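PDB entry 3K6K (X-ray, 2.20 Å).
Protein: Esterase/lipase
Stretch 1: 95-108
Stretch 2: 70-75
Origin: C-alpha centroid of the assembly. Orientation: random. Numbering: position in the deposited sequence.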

# COMPACT_ATOMS: atom_id res chain seq x y z
N SER A 95 2.76 -3.03 -27.20
CA SER A 95 1.90 -2.24 -28.09
C SER A 95 0.48 -2.39 -27.62
O SER A 95 0.17 -3.26 -26.81
CB SER A 95 2.01 -2.77 -29.51
OG SER A 95 1.43 -4.10 -29.59
N PRO A 96 -0.43 -1.57 -28.16
CA PRO A 96 -1.79 -1.81 -27.73
C PRO A 96 -2.25 -3.28 -27.98
O PRO A 96 -2.93 -3.88 -27.12
CB PRO A 96 -2.55 -0.79 -28.55
CG PRO A 96 -1.61 0.36 -28.62
CD PRO A 96 -0.27 -0.25 -28.81
N SER A 97 -1.79 -3.88 -29.08
CA SER A 97 -2.11 -5.26 -29.42
C SER A 97 -1.60 -6.27 -28.44
O SER A 97 -2.36 -7.13 -28.08
CB SER A 97 -1.63 -5.66 -30.83
OG SER A 97 -2.36 -4.88 -31.77
N THR A 98 -0.33 -6.23 -28.07
CA THR A 98 0.19 -7.16 -27.05
C THR A 98 -0.55 -7.12 -25.71
O THR A 98 -0.40 -8.06 -24.95
CB THR A 98 1.61 -6.84 -26.68
OG1 THR A 98 1.71 -5.43 -26.34
CG2 THR A 98 2.53 -7.17 -27.81
N HIS A 99 -1.31 -6.05 -25.42
CA HIS A 99 -1.89 -5.88 -24.06
C HIS A 99 -3.43 -6.02 -24.10
O HIS A 99 -4.14 -5.94 -23.06
CB HIS A 99 -1.40 -4.58 -23.41
CG HIS A 99 0.02 -4.66 -22.94
ND1 HIS A 99 0.40 -4.39 -21.64
CD2 HIS A 99 1.14 -5.09 -23.58
CE1 HIS A 99 1.70 -4.60 -21.51
NE2 HIS A 99 2.17 -5.01 -22.68
N LEU A 100 -3.91 -6.32 -25.30
CA LEU A 100 -5.31 -6.52 -25.45
C LEU A 100 -5.83 -7.36 -24.37
O LEU A 100 -6.89 -7.00 -23.83
CB LEU A 100 -5.69 -7.12 -26.79
CG LEU A 100 -5.47 -6.00 -27.77
CD1 LEU A 100 -5.48 -6.57 -29.17
CD2 LEU A 100 -6.55 -4.98 -27.59
N VAL A 101 -5.17 -8.47 -24.07
CA VAL A 101 -5.57 -9.36 -23.00
C VAL A 101 -5.89 -8.65 -21.68
O VAL A 101 -6.89 -8.89 -21.11
CB VAL A 101 -4.63 -10.58 -22.79
CG1 VAL A 101 -3.24 -10.18 -22.47
CG2 VAL A 101 -5.16 -11.45 -21.74
N LEU A 102 -5.03 -7.75 -21.25
CA LEU A 102 -5.22 -7.03 -20.02
C LEU A 102 -6.31 -5.92 -20.19
O LEU A 102 -7.26 -5.88 -19.39
CB LEU A 102 -3.89 -6.50 -19.55
CG LEU A 102 -3.85 -5.55 -18.33
CD1 LEU A 102 -4.86 -5.91 -17.28
CD2 LEU A 102 -2.47 -5.56 -17.71
N THR A 103 -6.18 -5.07 -21.23
CA THR A 103 -6.96 -3.82 -21.39
C THR A 103 -8.41 -4.01 -21.78
O THR A 103 -9.27 -3.21 -21.42
CB THR A 103 -6.32 -2.82 -22.38
OG1 THR A 103 -6.29 -3.37 -23.71
CG2 THR A 103 -4.91 -2.48 -21.93
N THR A 104 -8.69 -5.09 -22.50
CA THR A 104 -10.06 -5.43 -22.82
C THR A 104 -10.79 -5.82 -21.57
O THR A 104 -11.99 -5.53 -21.44
CB THR A 104 -10.19 -6.56 -23.89
OG1 THR A 104 -9.43 -7.70 -23.48
CG2 THR A 104 -9.69 -6.07 -25.29
N GLN A 105 -10.10 -6.47 -20.64
CA GLN A 105 -10.72 -6.74 -19.32
C GLN A 105 -10.94 -5.42 -18.58
O GLN A 105 -12.02 -5.18 -18.06
CB GLN A 105 -9.92 -7.76 -18.46
CG GLN A 105 -9.78 -9.15 -19.03
CD GLN A 105 -11.13 -9.90 -19.14
OE1 GLN A 105 -11.26 -10.95 -19.84
NE2 GLN A 105 -12.14 -9.37 -18.46
N LEU A 106 -9.94 -4.54 -18.55
CA LEU A 106 -10.14 -3.25 -17.88
C LEU A 106 -11.40 -2.59 -18.46
O LEU A 106 -12.26 -2.11 -17.72
CB LEU A 106 -8.89 -2.40 -17.97
CG LEU A 106 -7.67 -2.96 -17.24
CD1 LEU A 106 -6.39 -2.17 -17.59
CD2 LEU A 106 -7.92 -2.99 -15.73
N ALA A 107 -11.54 -2.56 -19.79
CA ALA A 107 -12.69 -1.90 -20.44
C ALA A 107 -14.08 -2.54 -20.06
O ALA A 107 -14.98 -1.84 -19.62
CB ALA A 107 -12.49 -1.86 -21.97
N LYS A 108 -14.23 -3.85 -20.23
CA LYS A 108 -15.45 -4.52 -19.93
C LYS A 108 -15.91 -4.38 -18.45
O LYS A 108 -17.04 -3.94 -18.18
CB LYS A 108 -15.33 -6.00 -20.29
CG LYS A 108 -16.59 -6.80 -20.06
CD LYS A 108 -16.46 -8.15 -20.74
CE LYS A 108 -17.72 -9.00 -20.63
NZ LYS A 108 -18.72 -8.73 -21.75
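Stretch 2, residues 70-75: CIRQAT

Gln73 has the largest share of this contact: one glutamine side chain from the strand reaches the Leu100 to Ala107 part of the helix and touches four of its residues. It has the largest area covered by the other stretch. Its CA-to-CB bond points toward the helix, and chi1 (m) and chi2 (t) extend the chain to the amide. Gln73 NE2 donates a hydrogen bond to Thr103 OG1 at 2.7 Å. Gln73 NE2 lies 3.3 Å from Thr104 CG2. Leu100 CD2 packs against the amide, 3.6 Å from Gln73 OE1 and 3.7 Å from Gln73 NE2. Gln73 NE2 also comes within 3.4 Å of Thr104 N, but both are donors and no bond forms.

Stretch 2 is extended, with residues 70-74 in a strand. It runs in roughly the same sense as helix 96-108. The N-to-C directions differ by 44°, with a signed crossing angle of -44°, and the axes approach to 7.6 Å. Pro96 therefore pairs with Ile71 near the start, CA to CA 6.3 Å, and Ala107 with Ala74 further on, CA to CA 5.6 Å.

Ile71 and Gln73 both point toward the helix, as alternation along a strand allows. Arg72, between them, makes no contact with the helix. Ile71 CD1 sits 3.6 Å from Pro96 CB, an apolar contact, and 3.8 Å from Ser97 OG. At the other end the strand backbone is close to Ala107: Ala107 CB is 3.8 Å from Gln73 O. Ala74 itself points away. Water 1 links the backbones here. The O of water 1 accepts from Thr75 N at 2.8 Å and donates a weak bond to Ala107 O at 3.1 Å.

The helix is capped at its start by Ser95, whose OG accepts from Thr98 N at 3.2 Å. It is kinked at Val101 and Leu102.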

# COMPACT_ATOMS: atom_id res chain seq x y z
N CYS A 70 -3.94 4.80 -31.57
CA CYS A 70 -4.39 4.05 -30.46
C CYS A 70 -5.45 3.07 -30.83
O CYS A 70 -6.10 3.21 -31.86
CB CYS A 70 -4.84 5.00 -29.32
SG CYS A 70 -6.40 5.86 -29.60
N ILE A 71 -5.64 2.06 -30.00
CA ILE A 71 -6.76 1.18 -30.13
C ILE A 71 -7.75 1.54 -29.04
O ILE A 71 -7.45 1.40 -27.85
CB ILE A 71 -6.37 -0.31 -30.02
CG1 ILE A 71 -5.39 -0.70 -31.11
CG2 ILE A 71 -7.62 -1.22 -29.99
CD1 ILE A 71 -4.87 -2.17 -30.92
N ARG A 72 -8.91 2.04 -29.46
CA ARG A 72 -9.99 2.37 -28.57
C ARG A 72 -10.80 1.11 -28.35
O ARG A 72 -10.99 0.32 -29.30
CB ARG A 72 -10.84 3.47 -29.20
CG ARG A 72 -11.94 4.00 -28.31
CD ARG A 72 -12.71 5.17 -28.92
NE ARG A 72 -13.82 4.74 -29.76
CZ ARG A 72 -13.98 5.13 -31.02
NH1 ARG A 72 -13.11 5.99 -31.57
NH2 ARG A 72 -15.03 4.68 -31.72
N GLN A 73 -11.28 0.91 -27.12
CA GLN A 73 -11.82 -0.37 -26.69
C GLN A 73 -12.98 -0.12 -25.75
O GLN A 73 -12.87 0.69 -24.78
CB GLN A 73 -10.73 -1.22 -25.96
CG GLN A 73 -9.37 -1.22 -26.65
CD GLN A 73 -8.24 -2.00 -25.96
OE1 GLN A 73 -7.05 -1.71 -26.20
NE2 GLN A 73 -8.57 -3.01 -25.18
N ALA A 74 -14.08 -0.80 -26.01
CA ALA A 74 -15.31 -0.63 -25.25
C ALA A 74 -16.41 -1.62 -25.65
O ALA A 74 -16.45 -2.12 -26.81
CB ALA A 74 -15.81 0.77 -25.42
N THR A 75 -17.31 -1.86 -24.74
CA THR A 75 -18.57 -2.45 -25.06
C THR A 75 -19.58 -1.40 -25.52
O THR A 75 -19.49 -0.24 -25.23
CB THR A 75 -19.20 -3.22 -23.88
OG1 THR A 75 -19.43 -2.34 -22.78
CG2 THR A 75 -18.39 -4.33 -23.48
O HOH W 1 -16.57 -1.14 -22.19